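Local coordinates for beta-D-glucoside glucohydrolase (Trichoderma reesei, PDB 4I8D), which probably hydrolyses terminal, non-reducing beta-D-glucosyl residues with release of beta-D-glucose, a step in the breakdown of cellulose, at residues G112-P117 against T157-I162; I162-E167 against S204-N209; S200-Y205 against Y233-W238; A213-Y218 against N239-T244. All coordinates share one frame; numbering follows the deposited sequence.

Overall arrangement
All four contacts lie in the N-terminal, TIM-barrel-like domain of this family 3 glycosidase. Strands 157-161, 200-203 and 233-236 form a parallel sheet: contact 1 packs a loop against the first, and contact 3 joins the second to the third, their centres about 9 Å apart. Contact 2 continues from contact 1 through the shared Ile162, about 11 Å away, and from contact 3 through Ser204 and Tyr205. Contact 4, centred about 9 Å from contact 3, is tied to it by the Cys203-Cys214 disulfide; along the chain the segments of these two alternate. Contacts 1 to 3 border the bound glucose, while contacts 2 and 4 run outward to the glycan on Asn209.

Contact 1: G112-P117 against T157-I162; sequences GPVAGP and TAKHYI. With BGC (beta-D-glucopyranose), chain G.
Val114 and Lys159 meet slantwise, the CG2 methyl of the valine lying 3.8 Å from CE of the lysine. A long, flexible side chain suits the place: Lys159 leaves with CG anti to the backbone N (chi1 -165°) and bends at chi3, so that NZ donates a hydrogen bond to O3 of the bound glucose at 3.1 Å; the same NZ is also held by Leu111 O. His160 turns its ring so that Lys159 CG sits 3.3 Å above one face, over the centre, while the ring edge faces the sugar, CE1 being 3.1 Å from O3. Next to CE1, ND1 makes a weak hydrogen bond to Asp237 OD2. An alanine in place of His160 would probably deprive Asp237 of this weak partner and take away the ring that lies on Lys159 CG and faces the sugar. Behind the side chains, Lys159 O is gripped twice, by Ala115 N at 2.7 Å and by Gly116 N at 3.0 Å. Gly116 suits its place because a CB would run into His160 O. The Lys159-His160 pair, joined by a cis peptide, belongs to the glucose-binding pocket at the end of a barrel strand, as in other family 3 glycosidases.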
# COMPACT_ATOMS: atom_id res chain seq x y z
N GLY A 112 -5.10 8.40 4.52
CA GLY A 112 -4.72 7.24 3.72
C GLY A 112 -5.61 7.13 2.49
O GLY A 112 -6.60 7.86 2.39
N PRO A 113 -5.29 6.20 1.57
CA PRO A 113 -4.25 5.18 1.63
C PRO A 113 -2.91 5.66 1.07
O PRO A 113 -2.76 6.86 0.79
CB PRO A 113 -4.84 4.07 0.76
CG PRO A 113 -5.62 4.81 -0.29
CD PRO A 113 -6.00 6.15 0.28
N VAL A 114 -1.96 4.74 0.90
CA VAL A 114 -0.55 5.07 0.62
C VAL A 114 -0.07 4.66 -0.79
O VAL A 114 -0.15 3.49 -1.16
CB VAL A 114 0.38 4.42 1.68
CG1 VAL A 114 1.85 4.71 1.39
CG2 VAL A 114 0.02 4.89 3.08
N ALA A 115 0.43 5.64 -1.54
CA ALA A 115 1.09 5.41 -2.84
C ALA A 115 2.56 5.85 -2.79
O ALA A 115 3.34 5.63 -3.73
CB ALA A 115 0.36 6.14 -3.95
N GLY A 116 2.92 6.51 -1.68
CA GLY A 116 4.26 7.01 -1.47
C GLY A 116 4.59 6.76 -0.01
O GLY A 116 3.92 7.31 0.86
N PRO A 117 5.62 5.94 0.27
CA PRO A 117 6.52 5.35 -0.72
C PRO A 117 5.87 4.29 -1.60
O PRO A 117 5.06 3.48 -1.11
CB PRO A 117 7.61 4.69 0.15
CG PRO A 117 6.92 4.36 1.43
CD PRO A 117 5.95 5.49 1.64
N THR A 157 -7.11 10.58 1.94
CA THR A 157 -5.87 11.33 1.72
C THR A 157 -4.82 10.48 1.02
O THR A 157 -4.27 9.55 1.62
CB THR A 157 -5.25 11.83 3.03
OG1 THR A 157 -6.27 12.27 3.93
CG2 THR A 157 -4.30 12.98 2.75
N ALA A 158 -4.55 10.81 -0.25
CA ALA A 158 -3.41 10.24 -0.98
C ALA A 158 -2.11 10.73 -0.33
O ALA A 158 -1.98 11.92 -0.02
CB ALA A 158 -3.47 10.61 -2.45
N LYS A 159 -1.16 9.81 -0.15
CA LYS A 159 -0.06 9.94 0.81
C LYS A 159 1.09 9.00 0.39
O LYS A 159 0.80 7.87 -0.02
CB LYS A 159 -0.60 9.49 2.16
CG LYS A 159 0.20 9.86 3.39
CD LYS A 159 -0.59 9.50 4.65
CE LYS A 159 -0.34 8.07 5.13
NZ LYS A 159 -0.53 7.97 6.61
N HIS A 160 2.36 9.40 0.45
CA HIS A 160 2.86 10.74 0.74
C HIS A 160 3.42 11.28 -0.57
O HIS A 160 4.14 10.59 -1.28
CB HIS A 160 3.98 10.71 1.78
CG HIS A 160 3.66 9.93 3.01
ND1 HIS A 160 3.36 10.53 4.21
CD2 HIS A 160 3.59 8.60 3.23
CE1 HIS A 160 3.11 9.61 5.12
NE2 HIS A 160 3.24 8.42 4.55
N TYR A 161 3.09 12.53 -0.87
CA TYR A 161 3.51 13.16 -2.10
C TYR A 161 4.67 14.09 -1.77
O TYR A 161 4.50 15.05 -1.02
CB TYR A 161 2.33 13.92 -2.71
CG TYR A 161 2.53 14.46 -4.11
CD1 TYR A 161 2.20 13.69 -5.23
CD2 TYR A 161 3.02 15.74 -4.33
CE1 TYR A 161 2.37 14.18 -6.52
CE2 TYR A 161 3.20 16.24 -5.61
CZ TYR A 161 2.87 15.46 -6.70
OH TYR A 161 3.07 15.96 -7.97
N ILE A 162 5.87 13.80 -2.28
CA ILE A 162 6.17 12.62 -3.10
C ILE A 162 7.64 12.22 -2.85
O ILE A 162 8.41 13.00 -2.28
CB ILE A 162 5.88 12.88 -4.60
CG1 ILE A 162 5.89 11.56 -5.39
CG2 ILE A 162 6.84 13.93 -5.17
CD1 ILE A 162 5.43 11.66 -6.82
C2 BGC G . 3.29 10.47 9.61
C3 BGC G . 1.96 10.50 8.82
C4 BGC G . 0.75 10.59 9.75
C5 BGC G . 0.92 11.74 10.74
C6 BGC G . -0.26 11.91 11.69
C1 BGC G . 3.31 11.54 10.73
O1 BGC G . 4.43 11.36 11.61
O2 BGC G . 4.42 10.64 8.73
O3 BGC G . 1.84 9.34 7.98
O4 BGC G . -0.46 10.72 8.99
O5 BGC G . 2.10 11.50 11.51
O6 BGC G . -0.17 10.94 12.73

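Contact 2: I162-E167 against S204-N209; sequences ILNEQE and SYNKVN. With NAG (2-acetamido-2-deoxy-beta-D-glucopyranose), chain C; BGC (beta-D-glucopyranose), chain G.
The backbone carbonyl of Ile162 receives the side-chain amide of Asn206: ND2 stands 3.2 Å from Ile162 O, in the plane of both the carbonyl and the amide. The second N-H of ND2 is used as well, reaching Lys207 O at 2.8 Å in a fairly straight bond (161°) that comes from above that carbonyl plane. Both amide protons are therefore spoken for, which fixes the rotation of the group. With CG between the backbone N and the carbonyl carbon (chi1 61°), the amide turns back so that it can serve both carbonyls. Ser204 completes the cluster. Its OG is 2.8 Å from Asn206 OD1 and 3.2 Å from Ile162 O, and its one proton has more than one possible acceptor, Tyr161 O being a further, weak one. A small hydroxyl fits this place, where CB also touches Asn164 CB at 4.0 Å. A leucine in place of Asn206 would probably leave Ile162 O and Lys207 O without their amide donor and take from the Ser204 hydroxyl its neighbour OD1. Beside this polar group the packing is apolar, with Leu163 CD1 3.8 Å from Val208 CG1, the two side chains crossing at about a right angle. Next along the chain, Asn209 carries the N-linked sugar on ND2. The loop 162-167, which leaves strand 157-161 on the way to strand 174-175, thus packs against strand 207-208, the parallel neighbour of 174-175; Leu163 O is bonded to Ser175 OG, and Ile162 packs on Leu182 and Tyr186 of helix 179-186.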
# COMPACT_ATOMS: atom_id res chain seq x y z
N ILE A 162 5.87 13.80 -2.28
CA ILE A 162 6.17 12.62 -3.10
C ILE A 162 7.64 12.22 -2.85
O ILE A 162 8.41 13.00 -2.28
CB ILE A 162 5.88 12.88 -4.60
CG1 ILE A 162 5.89 11.56 -5.39
CG2 ILE A 162 6.84 13.93 -5.17
CD1 ILE A 162 5.43 11.66 -6.82
N LEU A 163 8.02 11.01 -3.27
CA LEU A 163 9.40 10.51 -3.23
C LEU A 163 9.98 10.34 -1.82
O LEU A 163 11.17 10.53 -1.59
CB LEU A 163 10.31 11.38 -4.11
CG LEU A 163 9.85 11.65 -5.55
CD1 LEU A 163 10.55 12.86 -6.14
CD2 LEU A 163 10.03 10.43 -6.45
N ASN A 164 9.11 9.97 -0.88
CA ASN A 164 9.51 9.63 0.48
C ASN A 164 9.83 8.13 0.53
O ASN A 164 9.14 7.36 1.19
CB ASN A 164 8.40 10.06 1.45
CG ASN A 164 8.60 9.57 2.88
OD1 ASN A 164 9.71 9.28 3.32
ND2 ASN A 164 7.50 9.49 3.63
N GLU A 165 10.87 7.71 -0.19
CA GLU A 165 11.19 6.28 -0.35
C GLU A 165 12.10 5.71 0.73
O GLU A 165 12.56 4.57 0.61
CB GLU A 165 11.74 5.97 -1.74
CG GLU A 165 10.80 6.30 -2.91
CD GLU A 165 9.67 5.29 -3.11
OE1 GLU A 165 9.89 4.07 -3.01
OE2 GLU A 165 8.55 5.74 -3.40
N GLN A 166 12.35 6.48 1.79
CA GLN A 166 13.09 5.95 2.94
C GLN A 166 12.77 6.72 4.23
O GLN A 166 12.37 7.88 4.17
CB GLN A 166 14.60 5.95 2.67
CG GLN A 166 15.25 7.33 2.70
CD GLN A 166 16.75 7.27 2.60
OE1 GLN A 166 17.30 6.79 1.61
NE2 GLN A 166 17.44 7.78 3.62
N GLU A 167 12.98 6.08 5.37
CA GLU A 167 12.77 6.71 6.68
C GLU A 167 13.94 7.53 7.21
O GLU A 167 13.73 8.51 7.91
CB GLU A 167 12.34 5.66 7.72
CG GLU A 167 10.90 5.21 7.56
CD GLU A 167 9.95 6.39 7.42
OE1 GLU A 167 9.57 6.97 8.46
OE2 GLU A 167 9.61 6.75 6.26
N SER A 204 4.86 15.39 1.49
CA SER A 204 5.80 14.60 2.30
C SER A 204 6.86 15.41 3.06
O SER A 204 7.10 16.58 2.76
CB SER A 204 6.50 13.59 1.39
OG SER A 204 7.18 14.28 0.36
N TYR A 205 7.49 14.75 4.02
CA TYR A 205 8.52 15.36 4.87
C TYR A 205 9.80 15.75 4.13
O TYR A 205 10.51 16.67 4.56
CB TYR A 205 8.89 14.41 6.01
CG TYR A 205 7.98 14.43 7.23
CD1 TYR A 205 7.76 15.61 7.94
CD2 TYR A 205 7.39 13.26 7.70
CE1 TYR A 205 6.95 15.63 9.07
CE2 TYR A 205 6.58 13.27 8.83
CZ TYR A 205 6.36 14.45 9.50
OH TYR A 205 5.56 14.46 10.62
N ASN A 206 10.11 15.06 3.04
CA ASN A 206 11.40 15.21 2.34
C ASN A 206 11.50 16.43 1.43
O ASN A 206 10.52 17.16 1.24
CB ASN A 206 11.74 13.95 1.54
CG ASN A 206 10.71 13.64 0.46
OD1 ASN A 206 9.69 13.00 0.73
ND2 ASN A 206 10.99 14.06 -0.77
N LYS A 207 12.70 16.65 0.89
CA LYS A 207 12.93 17.65 -0.14
C LYS A 207 12.85 17.01 -1.52
O LYS A 207 13.03 15.81 -1.66
CB LYS A 207 14.30 18.31 0.02
CG LYS A 207 14.34 19.45 1.03
CD LYS A 207 15.78 19.86 1.29
CE LYS A 207 15.87 21.05 2.24
NZ LYS A 207 17.27 21.33 2.64
N VAL A 208 12.56 17.82 -2.52
CA VAL A 208 12.55 17.38 -3.90
C VAL A 208 13.29 18.44 -4.72
O VAL A 208 12.92 19.62 -4.71
CB VAL A 208 11.11 17.15 -4.42
CG1 VAL A 208 10.54 15.85 -3.87
CG2 VAL A 208 10.18 18.31 -4.07
N ASN A 209 14.36 18.01 -5.39
CA ASN A 209 15.33 18.93 -5.99
C ASN A 209 15.69 20.09 -5.06
O ASN A 209 15.71 21.25 -5.47
CB ASN A 209 14.86 19.44 -7.35
CG ASN A 209 14.98 18.40 -8.45
OD1 ASN A 209 15.46 17.28 -8.22
ND2 ASN A 209 14.55 18.76 -9.65
C1 NAG C . 14.60 17.89 -10.80
C2 NAG C . 13.11 17.70 -11.16
C3 NAG C . 12.93 17.19 -12.59
C4 NAG C . 13.83 17.94 -13.58
C5 NAG C . 15.27 17.85 -13.06
C6 NAG C . 16.36 18.38 -14.00
C7 NAG C . 11.65 17.02 -9.26
C8 NAG C . 11.29 18.45 -8.96
N2 NAG C . 12.48 16.74 -10.27
O3 NAG C . 11.59 17.36 -12.94
O4 NAG C . 13.67 17.38 -14.86
O5 NAG C . 15.31 18.54 -11.84
O6 NAG C . 16.04 19.69 -14.44
O7 NAG C . 11.18 16.12 -8.56
C2 BGC G . 3.29 10.47 9.61
C3 BGC G . 1.96 10.50 8.82
C4 BGC G . 0.75 10.59 9.75
C5 BGC G . 0.92 11.74 10.74
C6 BGC G . -0.26 11.91 11.69
C1 BGC G . 3.31 11.54 10.73
O1 BGC G . 4.43 11.36 11.61
O2 BGC G . 4.42 10.64 8.73
O3 BGC G . 1.84 9.34 7.98
O4 BGC G . -0.46 10.72 8.99
O5 BGC G . 2.10 11.50 11.51
O6 BGC G . -0.17 10.94 12.73

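Contact 3: S200-Y205 against Y233-W238; sequences SVMCSY and YVMTDW. With BGC (beta-D-glucopyranose), chain G.
Strands 200-203 and 233-236 run side by side in the same direction, joined through helix 217-227 as a beta-alpha-beta unit of the TIM-like barrel. Four backbone bonds zip them together: Val201 N to Tyr233 O, Met235 N to Val201 O, Cys203 N to Met235 O and, just past the strand end, Asp237 N to Cys203 O at 3.2 Å. Apolar packing divides between two faces. Val201, Val234 and Cys203 share the one toward helix 217-227, where beta-branched valines fill the space between sheet and helix. On the other, Met202 CG meets Met235 CG at 4.3 Å, and small Ser200 lets its CB rest over the face of the Tyr233 ring. Beyond the strands, aromatic and polar contacts take over. The carboxylate of Asp237 stacks on Tyr205, its plane 18° from that of the ring and CG 3.4 Å above it. Tyr205 OH donates to Trp238 O at 2.6 Å, while Trp238 N engages the anti lone pair of Asp237 OD1, so the carboxylate is held in rotation. A water bridges Tyr205 N and Asp237 OD2. The glucose completes the site: Trp238 receives C6 over the centre of its face, Met202, its chain bent at chi3, brings CE to 3.4 Å from O4, O2 donates to Asp237 OD2 at 3.0 Å, and Asp237 OD1 lies 3.1 Å from the anomeric carbon C1.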
# COMPACT_ATOMS: atom_id res chain seq x y z
N SER A 200 -8.17 14.56 -0.81
CA SER A 200 -7.02 15.24 -0.24
C SER A 200 -5.72 14.57 -0.65
O SER A 200 -5.71 13.39 -1.03
CB SER A 200 -7.15 15.22 1.29
OG SER A 200 -6.14 15.99 1.92
N VAL A 201 -4.63 15.33 -0.58
CA VAL A 201 -3.28 14.80 -0.80
C VAL A 201 -2.33 15.35 0.26
O VAL A 201 -2.32 16.56 0.54
CB VAL A 201 -2.75 15.13 -2.22
CG1 VAL A 201 -1.26 14.81 -2.33
CG2 VAL A 201 -3.52 14.36 -3.29
N MET A 202 -1.55 14.46 0.87
CA MET A 202 -0.56 14.86 1.87
C MET A 202 0.79 15.05 1.22
O MET A 202 1.28 14.16 0.53
CB MET A 202 -0.44 13.79 2.94
CG MET A 202 0.19 14.27 4.23
SD MET A 202 0.62 12.85 5.23
CE MET A 202 0.06 13.33 6.86
N CYS A 203 1.39 16.22 1.42
CA CYS A 203 2.76 16.44 0.95
C CYS A 203 3.75 15.93 1.99
O CYS A 203 3.51 16.03 3.20
CB CYS A 203 3.03 17.90 0.58
SG CYS A 203 2.61 19.12 1.84
N SER A 204 4.86 15.39 1.49
CA SER A 204 5.80 14.60 2.30
C SER A 204 6.86 15.41 3.06
O SER A 204 7.10 16.58 2.76
CB SER A 204 6.50 13.59 1.39
OG SER A 204 7.18 14.28 0.36
N TYR A 205 7.49 14.75 4.02
CA TYR A 205 8.52 15.36 4.87
C TYR A 205 9.80 15.75 4.13
O TYR A 205 10.51 16.67 4.56
CB TYR A 205 8.89 14.41 6.01
CG TYR A 205 7.98 14.43 7.23
CD1 TYR A 205 7.76 15.61 7.94
CD2 TYR A 205 7.39 13.26 7.70
CE1 TYR A 205 6.95 15.63 9.07
CE2 TYR A 205 6.58 13.27 8.83
CZ TYR A 205 6.36 14.45 9.50
OH TYR A 205 5.56 14.46 10.62
N TYR A 233 -7.61 19.29 -2.01
CA TYR A 233 -6.64 20.06 -1.25
C TYR A 233 -5.39 19.27 -0.79
O TYR A 233 -5.43 18.05 -0.63
CB TYR A 233 -7.31 20.74 -0.05
CG TYR A 233 -7.80 19.79 1.03
CD1 TYR A 233 -8.83 18.88 0.78
CD2 TYR A 233 -7.27 19.84 2.32
CE1 TYR A 233 -9.30 18.04 1.77
CE2 TYR A 233 -7.73 19.00 3.31
CZ TYR A 233 -8.74 18.09 3.03
OH TYR A 233 -9.21 17.25 4.02
N VAL A 234 -4.30 20.01 -0.59
CA VAL A 234 -3.04 19.45 -0.11
C VAL A 234 -2.77 19.87 1.33
O VAL A 234 -2.70 21.07 1.64
CB VAL A 234 -1.85 19.89 -0.98
CG1 VAL A 234 -0.54 19.34 -0.41
CG2 VAL A 234 -2.04 19.46 -2.43
N MET A 235 -2.61 18.89 2.21
CA MET A 235 -2.19 19.14 3.58
C MET A 235 -0.73 18.73 3.83
O MET A 235 -0.20 17.88 3.12
CB MET A 235 -3.10 18.41 4.56
CG MET A 235 -3.24 16.93 4.27
SD MET A 235 -3.77 16.05 5.76
CE MET A 235 -5.26 15.30 5.12
N THR A 236 -0.09 19.35 4.82
CA THR A 236 1.26 18.97 5.23
C THR A 236 1.25 17.71 6.09
O THR A 236 0.27 17.44 6.80
CB THR A 236 1.96 20.05 6.08
OG1 THR A 236 1.22 20.29 7.28
CG2 THR A 236 2.12 21.33 5.30
N ASP A 237 2.34 16.96 6.03
CA ASP A 237 2.61 15.97 7.05
C ASP A 237 2.91 16.72 8.35
O ASP A 237 3.28 17.90 8.32
CB ASP A 237 3.76 15.06 6.64
CG ASP A 237 3.62 13.67 7.20
OD1 ASP A 237 3.09 13.55 8.32
OD2 ASP A 237 4.04 12.69 6.54
N TRP A 238 2.75 16.06 9.49
CA TRP A 238 2.79 16.73 10.79
C TRP A 238 4.08 17.51 11.04
O TRP A 238 5.12 16.92 11.38
CB TRP A 238 2.48 15.74 11.91
CG TRP A 238 0.99 15.64 12.26
CD1 TRP A 238 0.46 15.58 13.51
CD2 TRP A 238 -0.12 15.60 11.34
NE1 TRP A 238 -0.91 15.49 13.44
CE2 TRP A 238 -1.29 15.50 12.12
CE3 TRP A 238 -0.23 15.63 9.95
CZ2 TRP A 238 -2.57 15.44 11.55
CZ3 TRP A 238 -1.51 15.57 9.38
CH2 TRP A 238 -2.66 15.47 10.18
C2 BGC G . 3.29 10.47 9.61
C3 BGC G . 1.96 10.50 8.82
C4 BGC G . 0.75 10.59 9.75
C5 BGC G . 0.92 11.74 10.74
C6 BGC G . -0.26 11.91 11.69
C1 BGC G . 3.31 11.54 10.73
O1 BGC G . 4.43 11.36 11.61
O2 BGC G . 4.42 10.64 8.73
O3 BGC G . 1.84 9.34 7.98
O4 BGC G . -0.46 10.72 8.99
O5 BGC G . 2.10 11.50 11.51
O6 BGC G . -0.17 10.94 12.73
O HOH W 1 6.42 12.35 4.70

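Contact 4: A213-Y218 against N239-T244; sequences ACEDQY and NAQHTT. With NAG (2-acetamido-2-deoxy-beta-D-glucopyranose), chain B; NAG (2-acetamido-2-deoxy-beta-D-glucopyranose), chain C.
Glu215 reaches across to the backbone of His242 and Thr243, its OE2 taking the amide N of His242 at 2.6 Å on the syn lone pair. Thr243 N adds a weak bond to the same oxygen, 3.0 Å long and bent to 126°. A carboxylate suits this place because one oxygen can accept from two successive amides in a segment without regular helix or strand. The other oxygen, OE1, lies 3.3 Å from His242 CB, and the carboxylate stands nearly perpendicular to the imidazole ring, their planes 86° apart. To get there the side chain of Glu215 bends at chi2 (137°), passing slantwise over Thr243. The second point of touch is Cys214, whose CB is 3.4 Å from Ala240 O and whose SG is 3.9 Å from Ala240 CB; the small alanine allows the sulfur this approach. A water strengthens this end, accepting from Cys214 N and donating to Ala240 O at 2.9 Å, so both backbone groups are satisfied through it.

In the next shell, the disulfide to Cys203 ties Cys214 to strand 200-203, and the His242 ring stacks on Trp212. Asp216 is the N-cap of helix 217-227, its side chain capping a backbone N of the first turn, where Tyr218 borders the glycan, its OH 3.1 Å from O6 of the NAG of chain B and hydrogen-bonded to Asp179. Contact 4 thus joins the start of helix 217-227 to the loop that leaves strand 233-236 and leads into helix 245-250, whose Ser247 OG is hydrogen-bonded to Thr243 O.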
# COMPACT_ATOMS: atom_id res chain seq x y z
N ALA A 213 8.91 19.43 0.14
CA ALA A 213 7.76 18.96 -0.64
C ALA A 213 6.52 19.83 -0.43
O ALA A 213 5.74 20.03 -1.36
CB ALA A 213 7.46 17.51 -0.31
N CYS A 214 6.37 20.35 0.78
CA CYS A 214 5.23 21.19 1.16
C CYS A 214 5.49 22.67 0.88
O CYS A 214 4.80 23.55 1.42
CB CYS A 214 4.88 20.96 2.63
SG CYS A 214 4.30 19.29 2.98
N GLU A 215 6.47 22.94 0.02
CA GLU A 215 6.85 24.29 -0.36
C GLU A 215 7.27 24.33 -1.82
O GLU A 215 7.78 25.34 -2.31
CB GLU A 215 7.99 24.80 0.52
CG GLU A 215 7.53 25.70 1.65
CD GLU A 215 8.21 25.40 2.97
OE1 GLU A 215 9.46 25.32 3.01
OE2 GLU A 215 7.46 25.24 3.97
N ASP A 216 7.05 23.23 -2.53
CA ASP A 216 7.57 23.11 -3.88
C ASP A 216 6.51 23.44 -4.92
O ASP A 216 5.56 22.68 -5.11
CB ASP A 216 8.15 21.71 -4.12
CG ASP A 216 8.79 21.58 -5.48
OD1 ASP A 216 9.73 22.35 -5.78
OD2 ASP A 216 8.35 20.72 -6.27
N GLN A 217 6.70 24.57 -5.59
CA GLN A 217 5.82 25.04 -6.65
C GLN A 217 5.60 23.99 -7.74
O GLN A 217 4.48 23.76 -8.17
CB GLN A 217 6.39 26.33 -7.27
CG GLN A 217 5.57 26.93 -8.41
CD GLN A 217 4.47 27.85 -7.93
OE1 GLN A 217 4.51 28.33 -6.79
NE2 GLN A 217 3.49 28.10 -8.78
N TYR A 218 6.68 23.35 -8.17
CA TYR A 218 6.64 22.48 -9.34
C TYR A 218 5.84 21.19 -9.16
O TYR A 218 5.06 20.81 -10.05
CB TYR A 218 8.06 22.18 -9.85
CG TYR A 218 8.09 21.28 -11.07
CD1 TYR A 218 7.66 21.73 -12.32
CD2 TYR A 218 8.55 19.96 -10.97
CE1 TYR A 218 7.68 20.91 -13.43
CE2 TYR A 218 8.58 19.12 -12.08
CZ TYR A 218 8.14 19.60 -13.31
OH TYR A 218 8.17 18.76 -14.40
N ASN A 239 3.99 18.83 10.87
CA ASN A 239 5.13 19.77 10.97
C ASN A 239 6.07 19.71 9.75
O ASN A 239 7.27 19.97 9.87
CB ASN A 239 5.89 19.60 12.31
CG ASN A 239 6.60 20.88 12.76
OD1 ASN A 239 6.04 21.97 12.72
ND2 ASN A 239 7.83 20.73 13.23
N ALA A 240 5.52 19.37 8.59
CA ALA A 240 6.27 19.33 7.33
C ALA A 240 6.29 20.68 6.59
O ALA A 240 6.80 20.77 5.47
CB ALA A 240 5.75 18.23 6.42
N GLN A 241 5.71 21.70 7.21
CA GLN A 241 5.74 23.07 6.69
C GLN A 241 6.91 23.81 7.31
O GLN A 241 7.20 23.64 8.50
CB GLN A 241 4.42 23.78 7.02
CG GLN A 241 4.23 25.14 6.35
CD GLN A 241 2.93 25.82 6.75
OE1 GLN A 241 2.10 26.14 5.90
NE2 GLN A 241 2.75 26.05 8.05
N HIS A 242 7.58 24.65 6.52
CA HIS A 242 8.77 25.35 7.00
C HIS A 242 8.65 26.87 6.88
O HIS A 242 9.44 27.61 7.47
CB HIS A 242 10.01 24.83 6.27
CG HIS A 242 10.14 23.34 6.31
ND1 HIS A 242 10.95 22.69 7.21
CD2 HIS A 242 9.53 22.38 5.58
CE1 HIS A 242 10.85 21.38 7.03
NE2 HIS A 242 9.98 21.17 6.05
N THR A 243 7.65 27.32 6.12
CA THR A 243 7.44 28.75 5.86
C THR A 243 5.97 29.16 6.01
O THR A 243 5.06 28.35 5.82
CB THR A 243 7.89 29.15 4.44
OG1 THR A 243 7.17 28.36 3.48
CG2 THR A 243 9.38 28.95 4.25
N THR A 244 5.77 30.43 6.35
CA THR A 244 4.45 31.06 6.36
C THR A 244 4.02 31.42 4.94
O THR A 244 2.94 31.05 4.49
CB THR A 244 4.45 32.33 7.22
OG1 THR A 244 4.79 32.00 8.57
CG2 THR A 244 3.08 33.02 7.20
C1 NAG B . 13.36 18.40 -15.83
C2 NAG B . 13.74 17.88 -17.21
C3 NAG B . 13.53 18.94 -18.28
C4 NAG B . 12.12 19.53 -18.21
C5 NAG B . 11.73 19.86 -16.76
C6 NAG B . 10.25 20.20 -16.67
C7 NAG B . 15.38 16.09 -17.14
C8 NAG B . 16.83 15.71 -17.16
N2 NAG B . 15.11 17.39 -17.22
O3 NAG B . 13.73 18.35 -19.54
O4 NAG B . 12.07 20.74 -18.93
O5 NAG B . 12.01 18.80 -15.85
O6 NAG B . 10.05 21.01 -15.54
O7 NAG B . 14.50 15.22 -17.04
C1 NAG C . 14.60 17.89 -10.80
C2 NAG C . 13.11 17.70 -11.16
C3 NAG C . 12.93 17.19 -12.59
C4 NAG C . 13.83 17.94 -13.58
C5 NAG C . 15.27 17.85 -13.06
C6 NAG C . 16.36 18.38 -14.00
C7 NAG C . 11.65 17.02 -9.26
C8 NAG C . 11.29 18.45 -8.96
N2 NAG C . 12.48 16.74 -10.27
O3 NAG C . 11.59 17.36 -12.94
O4 NAG C . 13.67 17.38 -14.86
O5 NAG C . 15.31 18.54 -11.84
O6 NAG C . 16.04 19.69 -14.44
O7 NAG C . 11.18 16.12 -8.56
O HOH W 2 7.89 19.40 3.16